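Local structure of ABC transporter, substrate binding protein (Agrobacterium tumefaciens, 3C9H) at residues F90-M96 against M261-G265. The protein probably binds a solute in the periplasm and delivers it to an ABC transporter of the inner membrane, and also binds magnesium. Residues are numbered along the deposited sequence.
Sequences FAFSSAM and MSRIG. With CIT (citric acid), chain D.
The interdomain cleft of a periplasmic-binding-protein fold, occupied here by citrate probably from the crystallisation liquor, has part of its wall where F90-M96 meets M261-G265. Extended strand 90-93 runs antiparallel to residues 264-265 of strand 258-268. S93 and I264 form a hydrogen-bonded pair (S93 N to I264 O 3.1 Å, I264 N to S93 O 2.8 Å), and F92 and G265 the adjoining non-hydrogen-bonded pair, CA to CA 4.5 Å. G265 has no side chain, so F90 CZ can lie 3.7 Å from G265 CA; a CB there would clash. The F92 ring (chi1 t) brings CZ within 3.4 Å of R263 CB.

Beyond S93 the 90-96 segment leaves the strand in a turn, S94 taking phi/psi -83/-9: S93 OG accepts A95 N at 3.0 Å in an ST turn, and A95, the centre of an inverse gamma turn, occupies the N-cap position of helix 96-104. S94 OG (chi1 p) and R263 NH1 (R263 m, t, t) each donate to citrate O1 at 2.8 Å. A water links R263 NH1 (2.9 Å) and, weakly, F92 O (3.1 Å). M96 (m, t, p) packs CB 3.7 Å from I264 CD1 (I264 m, t), while its SD weakly accepts S262 N at 3.5 Å. M261 (p, p, p) brings CE 3.1 Å from S94 O and 3.9 Å from M96 CG.

E135 salt-bridges R263 NE, and S41, a magnesium ligand, also binds the citrate. Strand 90-93 lies between parallel strand 35-40 and antiparallel strand 258-268, with I264 against V100 of helix 96-104 and M261 and M96 against L186 of helix 183-194.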
loop_
_atom_site.group_PDB
_atom_site.type_symbol
_atom_site.label_atom_id
_atom_site.label_comp_id
_atom_site.label_asym_id
_atom_site.label_seq_id
_atom_site.Cartn_x
_atom_site.Cartn_y
_atom_site.Cartn_z
ATOM N N PHE A 90 -12.652 -7.262 9.426
ATOM C CA PHE A 90 -11.942 -6.055 8.982
ATOM C C PHE A 90 -11.059 -6.387 7.779
ATOM O O PHE A 90 -10.315 -7.384 7.796
ATOM C CB PHE A 90 -11.095 -5.470 10.127
ATOM C CG PHE A 90 -10.535 -4.095 9.841
ATOM C CD1 PHE A 90 -11.360 -3.009 9.606
ATOM C CD2 PHE A 90 -9.182 -3.890 9.814
ATOM C CE1 PHE A 90 -10.806 -1.749 9.331
ATOM C CE2 PHE A 90 -8.631 -2.635 9.553
ATOM C CZ PHE A 90 -9.461 -1.569 9.307
ATOM N N ALA A 91 -11.174 -5.571 6.723
ATOM C CA ALA A 91 -10.372 -5.688 5.535
ATOM C C ALA A 91 -9.546 -4.433 5.440
ATOM O O ALA A 91 -10.084 -3.318 5.481
ATOM C CB ALA A 91 -11.248 -5.845 4.281
ATOM N N PHE A 92 -8.248 -4.593 5.296
ATOM C CA PHE A 92 -7.311 -3.464 5.291
ATOM C C PHE A 92 -6.331 -3.625 4.133
ATOM O O PHE A 92 -5.501 -4.558 4.133
ATOM C CB PHE A 92 -6.603 -3.432 6.646
ATOM C CG PHE A 92 -5.725 -2.202 6.869
ATOM C CD1 PHE A 92 -6.246 -0.940 6.756
ATOM C CD2 PHE A 92 -4.398 -2.344 7.274
ATOM C CE1 PHE A 92 -5.469 0.180 6.975
ATOM C CE2 PHE A 92 -3.620 -1.219 7.511
ATOM C CZ PHE A 92 -4.176 0.042 7.351
ATOM N N SER A 93 -6.419 -2.729 3.141
ATOM C CA SER A 93 -5.744 -2.911 1.866
ATOM C C SER A 93 -5.252 -1.614 1.257
ATOM O O SER A 93 -5.938 -0.581 1.306
ATOM C CB SER A 93 -6.709 -3.567 0.886
ATOM O OG SER A 93 -6.122 -3.737 -0.383
ATOM N N SER A 94 -4.072 -1.709 0.659
ATOM C CA SER A 94 -3.458 -0.644 -0.080
ATOM C C SER A 94 -3.997 -0.578 -1.516
ATOM O O SER A 94 -3.695 0.379 -2.237
ATOM C CB SER A 94 -1.948 -0.794 -0.080
ATOM O OG SER A 94 -1.578 -2.092 -0.487
ATOM N N ALA A 95 -4.778 -1.581 -1.927
ATOM C CA ALA A 95 -5.416 -1.546 -3.242
ATOM C C ALA A 95 -6.738 -0.737 -3.149
ATOM O O ALA A 95 -7.837 -1.278 -3.036
ATOM C CB ALA A 95 -5.595 -2.933 -3.843
ATOM N N MET A 96 -6.592 0.586 -3.218
ATOM C CA MET A 96 -7.648 1.523 -2.855
ATOM C C MET A 96 -8.867 1.276 -3.731
ATOM O O MET A 96 -10.002 1.285 -3.269
ATOM C CB MET A 96 -7.191 2.966 -3.049
ATOM C CG MET A 96 -5.952 3.442 -2.245
ATOM S SD MET A 96 -5.472 5.164 -2.520
ATOM C CE MET A 96 -6.866 6.005 -1.789
ATOM N N MET A 261 -0.496 6.702 -1.875
ATOM C CA MET A 261 -1.680 5.890 -1.623
ATOM C C MET A 261 -2.024 5.974 -0.167
ATOM O O MET A 261 -1.231 6.442 0.651
ATOM C CB MET A 261 -1.479 4.423 -2.040
ATOM C CG MET A 261 -0.568 3.581 -1.144
ATOM S SD MET A 261 -1.187 2.902 0.449
ATOM C CE MET A 261 -2.799 2.462 -0.093
ATOM N N SER A 262 -3.209 5.480 0.150
ATOM C CA SER A 262 -3.678 5.457 1.523
ATOM C C SER A 262 -4.298 4.098 1.741
ATOM O O SER A 262 -5.145 3.702 0.952
ATOM C CB SER A 262 -4.749 6.523 1.720
ATOM O OG SER A 262 -4.251 7.843 1.552
ATOM N N ARG A 263 -3.901 3.376 2.794
ATOM C CA ARG A 263 -4.526 2.091 3.101
ATOM C C ARG A 263 -5.992 2.335 3.495
ATOM O O ARG A 263 -6.303 3.241 4.286
ATOM C CB ARG A 263 -3.789 1.386 4.246
ATOM C CG ARG A 263 -2.417 0.925 3.849
ATOM C CD ARG A 263 -1.640 0.317 4.983
ATOM N NE ARG A 263 -0.256 0.312 4.557
ATOM C CZ ARG A 263 0.329 -0.659 3.876
ATOM N NH1 ARG A 263 -0.275 -1.820 3.646
ATOM N NH2 ARG A 263 1.571 -0.468 3.467
ATOM N N ILE A 264 -6.880 1.533 2.943
ATOM C CA ILE A 264 -8.316 1.674 3.175
ATOM C C ILE A 264 -8.834 0.534 4.032
ATOM O O ILE A 264 -8.591 -0.645 3.740
ATOM C CB ILE A 264 -9.088 1.740 1.832
ATOM C CG1 ILE A 264 -8.815 3.065 1.098
ATOM C CG2 ILE A 264 -10.622 1.559 2.035
ATOM C CD1 ILE A 264 -9.604 3.134 -0.241
ATOM N N GLY A 265 -9.500 0.903 5.121
ATOM C CA GLY A 265 -10.145 -0.025 6.003
ATOM C C GLY A 265 -11.653 0.012 5.866
ATOM O O GLY A 265 -12.250 1.060 5.696
HETATM C C1 CIT D . 1.120 -3.901 0.827
HETATM O O1 CIT D . 0.180 -3.210 1.313
HETATM O O2 CIT D . 2.074 -4.261 1.548
HETATM C C2 CIT D . 1.130 -4.264 -0.634
HETATM C C3 CIT D . 1.685 -5.671 -0.923
HETATM O O7 CIT D . 1.047 -6.647 -0.044
HETATM C C4 CIT D . 1.405 -6.080 -2.365
HETATM C C5 CIT D . -0.053 -6.226 -2.663
HETATM O O3 CIT D . -0.563 -5.722 -3.715
HETATM O O4 CIT D . -0.708 -6.910 -1.863
HETATM C C6 CIT D . 3.205 -5.750 -0.703
HETATM O O5 CIT D . 3.723 -6.542 0.129
HETATM O O6 CIT D . 3.971 -5.014 -1.336
HETATM O O HOH W 1 -3.046 -2.634 4.030
#